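Local coordinates for protein restriction endonuclease PacI (PDB 3M7K) that cleaves double-stranded DNA at a rare eight-base-pair site, as a homodimeric restriction endonuclease of the HNH (beta-beta-alpha-metal) class, at residues A[9-13]-A[14-18]; A[44-47]-A[48-52]; A[66-70]-A[71-75]; A[130-133]-A[134-138]. All coordinates share one frame; numbering follows the deposited sequence.

Contact 1. Residues A[9-13]-A[14-18]. With nucleotides of chain C.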
loop_
_atom_site.group_PDB
_atom_site.type_symbol
_atom_site.label_atom_id
_atom_site.label_comp_id
_atom_site.label_asym_id
_atom_site.label_seq_id
_atom_site.Cartn_x
_atom_site.Cartn_y
_atom_site.Cartn_z
ATOM N N ARG A 9 1.340 -20.687 -28.419
ATOM C CA ARG A 9 2.786 -20.517 -28.365
ATOM C C ARG A 9 3.476 -21.716 -27.736
ATOM O O ARG A 9 2.926 -22.355 -26.833
ATOM C CB ARG A 9 3.179 -19.242 -27.618
ATOM C CG ARG A 9 2.819 -17.956 -28.338
ATOM C CD ARG A 9 3.229 -16.748 -27.526
ATOM N NE ARG A 9 2.662 -16.783 -26.168
ATOM C CZ ARG A 9 3.143 -16.089 -25.145
ATOM N NH1 ARG A 9 4.202 -15.309 -25.316
ATOM N NH2 ARG A 9 2.576 -16.188 -23.945
ATOM N N ASN A 10 4.663 -22.035 -28.258
ATOM C CA ASN A 10 5.534 -23.011 -27.636
ATOM C C ASN A 10 6.358 -22.311 -26.561
ATOM O O ASN A 10 7.065 -21.337 -26.853
ATOM C CB ASN A 10 6.395 -23.686 -28.703
ATOM C CG ASN A 10 5.553 -24.409 -29.735
ATOM O OD1 ASN A 10 4.734 -25.258 -29.386
ATOM N ND2 ASN A 10 5.732 -24.061 -31.006
ATOM N N LEU A 11 6.220 -22.776 -25.310
ATOM C CA LEU A 11 6.759 -22.070 -24.120
ATOM C C LEU A 11 7.347 -22.969 -23.040
ATOM O O LEU A 11 6.877 -24.078 -22.827
ATOM C CB LEU A 11 5.646 -21.259 -23.436
ATOM C CG LEU A 11 4.752 -20.318 -24.230
ATOM C CD1 LEU A 11 3.546 -19.971 -23.400
ATOM C CD2 LEU A 11 5.514 -19.077 -24.637
ATOM N N ALA A 12 8.333 -22.450 -22.310
ATOM C CA ALA A 12 8.911 -23.155 -21.155
ATOM C C ALA A 12 7.980 -23.256 -19.953
ATOM O O ALA A 12 7.029 -22.475 -19.816
ATOM C CB ALA A 12 10.194 -22.509 -20.739
ATOM N N ALA A 13 8.289 -24.202 -19.068
ATOM C CA ALA A 13 7.541 -24.395 -17.827
ATOM C C ALA A 13 7.342 -23.108 -17.021
ATOM O O ALA A 13 6.290 -22.938 -16.404
ATOM C CB ALA A 13 8.211 -25.442 -16.964
ATOM N N ASP A 14 8.335 -22.211 -17.024
ATOM C CA ASP A 14 8.257 -20.961 -16.221
ATOM C C ASP A 14 7.255 -19.927 -16.781
ATOM O O ASP A 14 6.999 -18.888 -16.165
ATOM C CB ASP A 14 9.648 -20.348 -15.963
ATOM C CG ASP A 14 10.336 -19.845 -17.231
ATOM O OD1 ASP A 14 9.937 -20.235 -18.341
ATOM O OD2 ASP A 14 11.297 -19.050 -17.123
ATOM N N GLU A 15 6.680 -20.221 -17.946
ATOM C CA GLU A 15 5.629 -19.363 -18.503
ATOM C C GLU A 15 4.230 -19.883 -18.109
ATOM O O GLU A 15 3.212 -19.282 -18.455
ATOM C CB GLU A 15 5.792 -19.257 -20.023
ATOM C CG GLU A 15 5.309 -17.940 -20.608
ATOM C CD GLU A 15 6.062 -16.733 -20.076
ATOM O OE1 GLU A 15 5.449 -15.656 -19.979
ATOM O OE2 GLU A 15 7.265 -16.852 -19.763
ATOM N N PHE A 16 4.199 -20.986 -17.356
ATOM C CA PHE A 16 2.952 -21.555 -16.847
ATOM C C PHE A 16 2.818 -21.481 -15.316
ATOM O O PHE A 16 3.813 -21.326 -14.608
ATOM C CB PHE A 16 2.823 -23.017 -17.330
ATOM C CG PHE A 16 2.669 -23.146 -18.830
ATOM C CD1 PHE A 16 3.779 -23.382 -19.645
ATOM C CD2 PHE A 16 1.420 -23.000 -19.426
ATOM C CE1 PHE A 16 3.643 -23.483 -21.035
ATOM C CE2 PHE A 16 1.271 -23.095 -20.811
ATOM C CZ PHE A 16 2.384 -23.345 -21.619
ATOM N N TYR A 17 1.589 -21.612 -14.814
ATOM C CA TYR A 17 1.320 -21.609 -13.367
ATOM C C TYR A 17 1.569 -22.961 -12.698
ATOM O O TYR A 17 1.512 -23.987 -13.352
ATOM C CB TYR A 17 -0.125 -21.208 -13.109
ATOM C CG TYR A 17 -0.442 -19.773 -13.456
ATOM C CD1 TYR A 17 -1.234 -19.471 -14.561
ATOM C CD2 TYR A 17 0.033 -18.713 -12.665
ATOM C CE1 TYR A 17 -1.547 -18.149 -14.883
ATOM C CE2 TYR A 17 -0.272 -17.380 -12.984
ATOM C CZ TYR A 17 -1.060 -17.118 -14.092
ATOM O OH TYR A 17 -1.383 -15.831 -14.419
ATOM N N ALA A 18 1.818 -22.960 -11.393
ATOM C CA ALA A 18 2.073 -24.207 -10.662
ATOM C C ALA A 18 0.779 -24.919 -10.250
ATOM O O ALA A 18 0.791 -26.107 -9.912
ATOM C CB ALA A 18 2.973 -23.945 -9.448
ATOM P P DA C 3 -1.459 -14.569 -10.872
ATOM O OP1 DA C 3 -0.063 -14.730 -10.394
ATOM O OP2 DA C 3 -1.705 -14.208 -12.293
ATOM O "O5'" DA C 3 -2.295 -15.879 -10.591
ATOM C "C5'" DA C 3 -1.954 -16.769 -9.548
ATOM C "C4'" DA C 3 -3.034 -17.845 -9.406
ATOM O "O4'" DA C 3 -4.336 -17.209 -9.422
ATOM C "C3'" DA C 3 -3.126 -18.888 -10.518
ATOM O "O3'" DA C 3 -3.738 -20.061 -9.997
ATOM C "C2'" DA C 3 -4.065 -18.235 -11.528
ATOM C "C1'" DA C 3 -5.069 -17.572 -10.584
ATOM N N9 DA C 3 -5.701 -16.363 -11.118
ATOM C C8 DA C 3 -5.165 -15.437 -11.969
ATOM N N7 DA C 3 -5.983 -14.449 -12.253
ATOM C C5 DA C 3 -7.143 -14.761 -11.541
ATOM C C6 DA C 3 -8.402 -14.121 -11.393
ATOM N N6 DA C 3 -8.740 -12.981 -12.001
ATOM N N1 DA C 3 -9.315 -14.696 -10.581
ATOM C C2 DA C 3 -9.014 -15.844 -9.958
ATOM N N3 DA C 3 -7.875 -16.531 -10.012
ATOM C C4 DA C 3 -6.975 -15.932 -10.830
ATOM P P DG C 4 -3.126 -21.525 -10.236
ATOM O OP1 DG C 4 -1.817 -21.629 -9.570
ATOM O OP2 DG C 4 -3.170 -21.776 -11.683
ATOM O "O5'" DG C 4 -4.195 -22.504 -9.564
ATOM C "C5'" DG C 4 -4.912 -22.067 -8.425
ATOM C "C4'" DG C 4 -6.371 -21.798 -8.743
ATOM O "O4'" DG C 4 -6.531 -20.844 -9.807
ATOM C "C3'" DG C 4 -7.180 -22.991 -9.229
ATOM O "O3'" DG C 4 -7.859 -23.522 -8.112
ATOM C "C2'" DG C 4 -8.137 -22.423 -10.287
ATOM C "C1'" DG C 4 -7.900 -20.934 -10.120
ATOM N N9 DG C 4 -8.139 -20.039 -11.244
ATOM C C8 DG C 4 -7.340 -19.801 -12.339
ATOM N N7 DG C 4 -7.832 -18.905 -13.153
ATOM C C5 DG C 4 -9.021 -18.529 -12.551
ATOM C C6 DG C 4 -9.995 -17.595 -12.950
ATOM O O6 DG C 4 -9.985 -16.876 -13.948
ATOM N N1 DG C 4 -11.056 -17.510 -12.047
ATOM C C2 DG C 4 -11.161 -18.245 -10.886
ATOM N N2 DG C 4 -12.246 -18.039 -10.124
ATOM N N3 DG C 4 -10.254 -19.128 -10.498
ATOM C C4 DG C 4 -9.222 -19.214 -11.375
HETATM O O HOH W 1 3.628 -14.747 -21.812
#
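L11 and E15 touch through their carbon chains, CD1 of L11 lying 3.9 Å from CG of E15, and an unusual bridge runs past this apolar contact: the charged ends of R9 and E15 stay apart and are joined by a single water. NH2 of R9 donates to that water at 2.8 Å, and the water donates in turn to OE1 of E15 at 2.7 Å. Glutamate suits this buried place because its carboxylate can take the water, R61 and the amide of S58 together; the bend at chi2 (61°) delivers it there. L11 touches both the R9 guanidinium and the F16 ring. Its CD2 sits 3.8 Å above the plane of the guanidinium, over the centre of that face, and its CB meets CE1 of F16, the two side chains crossing at about a right angle. The edge of the F16 ring also faces O of L11. Two short backbone turns set up this layout: N of E15 reaches O of A12 at 2.9 Å, and N of F16 reaches O of A13 at 3.0 Å. The small alanines add little bulk to this tight 3-10 bend. Beyond it Y17 turns to the DNA, giving a hydrogen bond from OH to OP2 of DA3 of chain C at 2.7 Å and laying one ring face over C2' of that nucleotide's deoxyribose. The bend follows strand 10-11, which pairs with strand 2-3; L11 rests on C24 of the zinc site, F16 lies against T2, and Y17 packs on K25 and M28 of helix 25-40.

Contact 2. Residues A[44-47]-A[48-52]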
loop_
_atom_site.group_PDB
_atom_site.type_symbol
_atom_site.label_atom_id
_atom_site.label_comp_id
_atom_site.label_asym_id
_atom_site.label_seq_id
_atom_site.Cartn_x
_atom_site.Cartn_y
_atom_site.Cartn_z
ATOM N N ASN A 44 -8.114 0.545 -23.240
ATOM C CA ASN A 44 -7.109 -0.479 -23.496
ATOM C C ASN A 44 -6.719 -0.446 -24.973
ATOM O O ASN A 44 -7.458 -0.951 -25.815
ATOM C CB ASN A 44 -7.657 -1.867 -23.143
ATOM C CG ASN A 44 -6.656 -2.984 -23.419
ATOM O OD1 ASN A 44 -5.474 -2.728 -23.662
ATOM N ND2 ASN A 44 -7.125 -4.231 -23.366
ATOM N N THR A 45 -5.564 0.145 -25.281
ATOM C CA THR A 45 -5.086 0.197 -26.660
ATOM C C THR A 45 -4.106 -0.926 -27.054
ATOM O O THR A 45 -3.752 -1.039 -28.236
ATOM C CB THR A 45 -4.522 1.597 -27.053
ATOM O OG1 THR A 45 -3.390 1.905 -26.233
ATOM C CG2 THR A 45 -5.586 2.685 -26.883
ATOM N N PHE A 46 -3.680 -1.764 -26.097
ATOM C CA PHE A 46 -3.008 -3.035 -26.430
ATOM C C PHE A 46 -3.948 -3.935 -27.242
ATOM O O PHE A 46 -5.150 -3.961 -26.979
ATOM C CB PHE A 46 -2.659 -3.840 -25.172
ATOM C CG PHE A 46 -1.405 -3.406 -24.477
ATOM C CD1 PHE A 46 -1.480 -2.743 -23.254
ATOM C CD2 PHE A 46 -0.153 -3.706 -25.011
ATOM C CE1 PHE A 46 -0.339 -2.355 -22.582
ATOM C CE2 PHE A 46 1.006 -3.316 -24.356
ATOM C CZ PHE A 46 0.917 -2.641 -23.130
ATOM N N THR A 47 -3.401 -4.668 -28.208
ATOM C CA THR A 47 -4.047 -5.884 -28.715
ATOM C C THR A 47 -3.353 -7.049 -28.031
ATOM O O THR A 47 -2.264 -6.875 -27.468
ATOM C CB THR A 47 -3.883 -6.072 -30.234
ATOM O OG1 THR A 47 -2.484 -6.115 -30.574
ATOM C CG2 THR A 47 -4.608 -4.969 -31.001
ATOM N N LYS A 48 -3.972 -8.229 -28.081
ATOM C CA LYS A 48 -3.384 -9.414 -27.444
ATOM C C LYS A 48 -1.961 -9.656 -27.964
ATOM O O LYS A 48 -1.054 -9.869 -27.173
ATOM C CB LYS A 48 -4.246 -10.671 -27.622
ATOM C CG LYS A 48 -3.663 -11.900 -26.904
ATOM C CD LYS A 48 -4.682 -13.039 -26.754
ATOM C CE LYS A 48 -4.187 -14.071 -25.750
ATOM N NZ LYS A 48 -4.953 -15.365 -25.828
ATOM N N ALA A 49 -1.781 -9.589 -29.284
ATOM C CA ALA A 49 -0.465 -9.789 -29.929
ATOM C C ALA A 49 0.634 -8.797 -29.469
ATOM O O ALA A 49 1.787 -9.199 -29.177
ATOM C CB ALA A 49 -0.608 -9.777 -31.481
ATOM N N THR A 50 0.271 -7.515 -29.422
ATOM C CA THR A 50 1.208 -6.512 -28.931
ATOM C C THR A 50 1.461 -6.700 -27.431
ATOM O O THR A 50 2.612 -6.577 -26.983
ATOM C CB THR A 50 0.824 -5.039 -29.283
ATOM O OG1 THR A 50 1.786 -4.154 -28.692
ATOM C CG2 THR A 50 -0.530 -4.665 -28.744
ATOM N N PHE A 51 0.424 -7.041 -26.667
ATOM C CA PHE A 51 0.620 -7.297 -25.238
ATOM C C PHE A 51 1.572 -8.453 -24.996
ATOM O O PHE A 51 2.443 -8.350 -24.147
ATOM C CB PHE A 51 -0.683 -7.552 -24.473
ATOM C CG PHE A 51 -0.445 -7.929 -23.024
ATOM C CD1 PHE A 51 -0.023 -6.970 -22.101
ATOM C CD2 PHE A 51 -0.567 -9.248 -22.608
ATOM C CE1 PHE A 51 0.234 -7.333 -20.763
ATOM C CE2 PHE A 51 -0.308 -9.621 -21.297
ATOM C CZ PHE A 51 0.092 -8.662 -20.370
ATOM N N LEU A 52 1.406 -9.547 -25.739
ATOM C CA LEU A 52 2.250 -10.733 -25.546
ATOM C C LEU A 52 3.705 -10.438 -25.879
ATOM O O LEU A 52 4.600 -10.913 -25.171
ATOM C CB LEU A 52 1.739 -11.956 -26.320
ATOM C CG LEU A 52 0.415 -12.616 -25.895
ATOM C CD1 LEU A 52 0.156 -13.830 -26.787
ATOM C CD2 LEU A 52 0.388 -13.040 -24.443
#
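The rings of F46 and F51 meet as a T-shaped pair, the edge of F51 directed at the face of F46 with the planes at 87° and the centroids 5.7 Å apart. CD1 of F51 is the atom that points in, 4.3 Å above the F46 ring plane and over its centre. At the rim of the F46 ring, CD2 touches CB of F51 at 3.9 Å, which brings the ring up to the first turn of the helix. Between the two aromatic residues, T47 ties the polar backbone. Its OG1 accepts from N of T50 at 3.3 Å in a nearly straight bond (165°), and its O accepts from N of F51 at 2.8 Å. Threonine suits the place because a chi1 of 58° sets the hydroxyl between backbone N and carbonyl carbon, facing a first-turn amide, which lacks the carbonyl four residues back within the helix. Farther out, OD1 of N44 makes a weak hydrogen bond to N of F46. W54 adds another edge-to-face partner for F46, the F51 ring meets Y55, and P102 and W30 also touch F46. The extended K48 chain lies against C27 of a zinc site. A polar N-cap residue flanked by an apolar contact between the residue before it and the fourth residue after it is the hydrophobic staple, and here it begins helix 48-55.

Contact 3. Residues A[66-70]-A[71-75]. With ZN (zinc ion), chain D.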
loop_
_atom_site.group_PDB
_atom_site.type_symbol
_atom_site.label_atom_id
_atom_site.label_comp_id
_atom_site.label_asym_id
_atom_site.label_seq_id
_atom_site.Cartn_x
_atom_site.Cartn_y
_atom_site.Cartn_z
ATOM N N CYS A 66 10.691 -1.797 -8.139
ATOM C CA CYS A 66 11.611 -2.365 -7.137
ATOM C C CYS A 66 12.668 -3.293 -7.718
ATOM O O CYS A 66 13.601 -3.677 -7.011
ATOM C CB CYS A 66 10.844 -3.099 -6.036
ATOM S SG CYS A 66 10.064 -4.654 -6.573
ATOM N N GLY A 67 12.499 -3.696 -8.973
ATOM C CA GLY A 67 13.508 -4.528 -9.647
ATOM C C GLY A 67 13.380 -6.004 -9.332
ATOM O O GLY A 67 14.140 -6.812 -9.840
ATOM N N ILE A 68 12.407 -6.394 -8.520
ATOM C CA ILE A 68 12.317 -7.811 -8.187
ATOM C C ILE A 68 11.999 -8.633 -9.453
ATOM O O ILE A 68 11.230 -8.183 -10.304
ATOM C CB ILE A 68 11.302 -8.084 -7.061
ATOM C CG1 ILE A 68 11.557 -9.478 -6.459
ATOM C CG2 ILE A 68 9.839 -7.946 -7.578
ATOM C CD1 ILE A 68 10.871 -9.699 -5.150
ATOM N N SER A 69 12.606 -9.815 -9.569
ATOM C CA SER A 69 12.352 -10.704 -10.700
ATOM C C SER A 69 11.027 -11.413 -10.456
ATOM O O SER A 69 10.555 -11.504 -9.305
ATOM C CB SER A 69 13.471 -11.737 -10.841
ATOM O OG SER A 69 13.438 -12.641 -9.745
ATOM N N GLU A 70 10.427 -11.915 -11.528
ATOM C CA GLU A 70 9.201 -12.692 -11.387
ATOM C C GLU A 70 9.374 -13.898 -10.438
ATOM O O GLU A 70 8.482 -14.188 -9.627
ATOM C CB GLU A 70 8.703 -13.138 -12.757
ATOM C CG GLU A 70 7.393 -13.849 -12.700
ATOM C CD GLU A 70 6.660 -13.790 -14.000
ATOM O OE1 GLU A 70 6.632 -14.820 -14.703
ATOM O OE2 GLU A 70 6.119 -12.713 -14.321
ATOM N N ALA A 71 10.505 -14.594 -10.543
ATOM C CA ALA A 71 10.800 -15.720 -9.633
ATOM C C ALA A 71 10.976 -15.254 -8.189
ATOM O O ALA A 71 10.506 -15.912 -7.258
ATOM C CB ALA A 71 12.033 -16.524 -10.106
ATOM N N GLY A 72 11.642 -14.109 -8.016
ATOM C CA GLY A 72 11.809 -13.495 -6.691
ATOM C C GLY A 72 10.461 -13.163 -6.072
ATOM O O GLY A 72 10.182 -13.517 -4.920
ATOM N N PHE A 73 9.600 -12.515 -6.842
ATOM C CA PHE A 73 8.269 -12.208 -6.345
ATOM C C PHE A 73 7.447 -13.448 -6.020
ATOM O O PHE A 73 6.748 -13.478 -5.020
ATOM C CB PHE A 73 7.506 -11.315 -7.317
ATOM C CG PHE A 73 6.262 -10.735 -6.730
ATOM C CD1 PHE A 73 6.346 -9.697 -5.798
ATOM C CD2 PHE A 73 5.007 -11.224 -7.082
ATOM C CE1 PHE A 73 5.199 -9.142 -5.225
ATOM C CE2 PHE A 73 3.824 -10.643 -6.514
ATOM C CZ PHE A 73 3.946 -9.617 -5.580
ATOM N N THR A 74 7.520 -14.460 -6.873
ATOM C CA THR A 74 6.858 -15.734 -6.626
ATOM C C THR A 74 7.269 -16.315 -5.273
ATOM O O THR A 74 6.430 -16.855 -4.562
ATOM C CB THR A 74 7.140 -16.735 -7.786
ATOM O OG1 THR A 74 6.715 -16.145 -9.014
ATOM C CG2 THR A 74 6.412 -18.084 -7.590
ATOM N N SER A 75 8.544 -16.156 -4.918
ATOM C CA SER A 75 9.112 -16.705 -3.672
ATOM C C SER A 75 8.621 -15.956 -2.440
ATOM O O SER A 75 8.829 -16.426 -1.323
ATOM C CB SER A 75 10.652 -16.667 -3.691
ATOM O OG SER A 75 11.124 -15.353 -3.375
HETATM ZN ZN ZN D . 7.901 -4.169 -7.128
#
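Helix 70-74 begins with an N-cap in which S69 grips G72: OG of S69 accepts from N of G72 at 2.9 Å. Serine suits the cap because its short side chain, with chi1 at 68°, folds the hydroxyl back over the first turn; the terminal carboxylate of A142 bonds to the same oxygen. O of S69 takes the next amide, from F73 N, at 2.8 Å. Around this cap I68 and F73 form a hydrophobic staple. CG1 of I68 fills the side of G72 on which a side chain would stand, so glycine suits that position. CD1 of I68 lies 3.6 Å from C of G72, and CG2 of I68 reaches CB of F73 at 4.1 Å. Just ahead of the staple comes a CxxC zinc knuckle: SG of C66 binds zinc at 2.3 Å together with C63, C109 and C112, and it also accepts from N of I68 at 3.5 Å. G67, with a positive phi of 83°, suits the tight bend between those two residues. F73 extends the apolar side to F110 and I111 of helix 110-116. O of E70, the residue after the cap, is held from opposite faces of its plane by N of T74, one turn along, and by OG1 of T74 at 2.7 Å. The buried carboxylate of E70 is met by R61, K25, S58 and the amide of L89, so its negative charge is probably well compensated.

Contact 4. Residues A[130-133]-A[134-138]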
loop_
_atom_site.group_PDB
_atom_site.type_symbol
_atom_site.label_atom_id
_atom_site.label_comp_id
_atom_site.label_asym_id
_atom_site.label_seq_id
_atom_site.Cartn_x
_atom_site.Cartn_y
_atom_site.Cartn_z
ATOM N N GLU A 130 13.153 2.026 -5.041
ATOM C CA GLU A 130 14.531 1.816 -4.583
ATOM C C GLU A 130 14.521 1.364 -3.124
ATOM O O GLU A 130 15.259 0.450 -2.757
ATOM C CB GLU A 130 15.422 3.062 -4.776
ATOM C CG GLU A 130 16.928 2.790 -4.570
ATOM C CD GLU A 130 17.819 4.026 -4.735
ATOM O OE1 GLU A 130 17.311 5.121 -5.070
ATOM O OE2 GLU A 130 19.047 3.901 -4.525
ATOM N N ALA A 131 13.653 1.979 -2.301
ATOM C CA ALA A 131 13.546 1.619 -0.884
ATOM C C ALA A 131 13.014 0.210 -0.694
ATOM O O ALA A 131 13.444 -0.503 0.205
ATOM C CB ALA A 131 12.680 2.617 -0.139
ATOM N N ILE A 132 12.055 -0.181 -1.535
ATOM C CA ILE A 132 11.508 -1.536 -1.519
ATOM C C ILE A 132 12.563 -2.554 -1.976
ATOM O O ILE A 132 12.683 -3.621 -1.385
ATOM C CB ILE A 132 10.222 -1.633 -2.392
ATOM C CG1 ILE A 132 9.104 -0.775 -1.784
ATOM C CG2 ILE A 132 9.748 -3.087 -2.525
ATOM C CD1 ILE A 132 7.993 -0.406 -2.767
ATOM N N SER A 133 13.286 -2.219 -3.046
ATOM C CA SER A 133 14.453 -3.013 -3.519
ATOM C C SER A 133 15.469 -3.289 -2.398
ATOM O O SER A 133 16.028 -4.384 -2.327
ATOM C CB SER A 133 15.132 -2.327 -4.713
ATOM O OG SER A 133 16.200 -3.106 -5.254
ATOM N N LYS A 134 15.678 -2.323 -1.498
ATOM C CA LYS A 134 16.608 -2.524 -0.361
ATOM C C LYS A 134 16.050 -3.547 0.621
ATOM O O LYS A 134 16.799 -4.375 1.129
ATOM C CB LYS A 134 16.939 -1.206 0.347
ATOM C CG LYS A 134 17.731 -0.253 -0.521
ATOM C CD LYS A 134 17.690 1.164 0.004
ATOM C CE LYS A 134 18.816 1.989 -0.610
ATOM N NZ LYS A 134 18.850 3.368 -0.037
ATOM N N ALA A 135 14.732 -3.517 0.861
ATOM C CA ALA A 135 14.096 -4.570 1.665
ATOM C C ALA A 135 14.332 -5.971 1.071
ATOM O O ALA A 135 14.688 -6.906 1.801
ATOM C CB ALA A 135 12.603 -4.311 1.863
ATOM N N TRP A 136 14.135 -6.110 -0.243
ATOM C CA TRP A 136 14.332 -7.407 -0.898
ATOM C C TRP A 136 15.799 -7.839 -0.791
ATOM O O TRP A 136 16.084 -8.960 -0.348
ATOM C CB TRP A 136 13.901 -7.384 -2.369
ATOM C CG TRP A 136 12.449 -6.935 -2.678
ATOM C CD1 TRP A 136 12.028 -6.319 -3.821
ATOM C CD2 TRP A 136 11.276 -7.081 -1.853
ATOM N NE1 TRP A 136 10.684 -6.068 -3.763
ATOM C CE2 TRP A 136 10.191 -6.522 -2.571
ATOM C CE3 TRP A 136 11.038 -7.622 -0.584
ATOM C CZ2 TRP A 136 8.875 -6.480 -2.058
ATOM C CZ3 TRP A 136 9.737 -7.591 -0.071
ATOM C CH2 TRP A 136 8.670 -7.019 -0.809
ATOM N N HIS A 137 16.710 -6.949 -1.195
ATOM C CA HIS A 137 18.141 -7.258 -1.154
ATOM C C HIS A 137 18.572 -7.584 0.270
ATOM O O HIS A 137 19.462 -8.417 0.478
ATOM C CB HIS A 137 18.970 -6.109 -1.732
ATOM C CG HIS A 137 18.826 -5.951 -3.214
ATOM N ND1 HIS A 137 18.904 -4.727 -3.844
ATOM C CD2 HIS A 137 18.598 -6.863 -4.190
ATOM C CE1 HIS A 137 18.737 -4.892 -5.145
ATOM N NE2 HIS A 137 18.548 -6.179 -5.381
ATOM N N GLY A 138 17.927 -6.938 1.246
ATOM C CA GLY A 138 18.149 -7.236 2.660
ATOM C C GLY A 138 17.672 -8.627 3.058
ATOM O O GLY A 138 18.251 -9.259 3.945
#
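W136 lies alongside I132, one helical turn earlier, and both side chains point the same way. From its CB, 3.7 Å from O of S133, the tryptophan leads to CG, which sits 3.6 Å from O of I132, so that this carbonyl oxygen lies over one face of the indole. CD1 and CD2 also lie by O of I132, and CD1 comes near CA of S133. With chi1 at -56° CG stands beside the backbone N, and the ring system leans back along the helix over the preceding turn. CG2 of I132 fills the next part of the face, 3.0 Å above the plane and offset toward the rim, a close methyl contact of the CH-pi kind. CG2 of I132 is 3.4 Å from NE1 of W136 and 3.5 Å from its CE2 and CZ2. The branched isoleucine suits the place, since CG2 can serve the indole while CG1 takes another direction. NE1 makes its hydrogen bond outside this stretch and lies 3.2 Å from SG of C66, one of the zinc ligands. Beneath, N of W136 donates to O of I132, and N of H137 to O of S133 at 2.9 Å. I132 packs on L128 and A131 on V127 of the second subunit; small alanines at 131 and 135 suit close approach there. E130 and K134 bring opposite charges near each other, short of a salt bridge. The inward I132/W136 face is apolar, yet its indole N-H beside a metal-bound sulfur would probably temper the negative charge on that thiolate.

In the fold
Contacts 2 and 3 share one plan, a capped helix start with an apolar staple, but the first closes its staple with two aromatic rings beside helix 25-40, the second with isoleucine and phenylalanine next to a zinc site and a buried carboxylate. They lie on opposite sides of the chain's centre. Contacts 3 and 4 touch: contact 3 supplies a ligand of the C63, C66, C109 and C112 zinc site, and contact 4 packs on it. Contacts 1 and 2 both reach the other zinc site, through L11 and K48, and meet where R9 packs on L52. Contact 1 alone binds DNA; contact 4 faces the second subunit. Each is partly buried, contact 3 nearest the chain's centre.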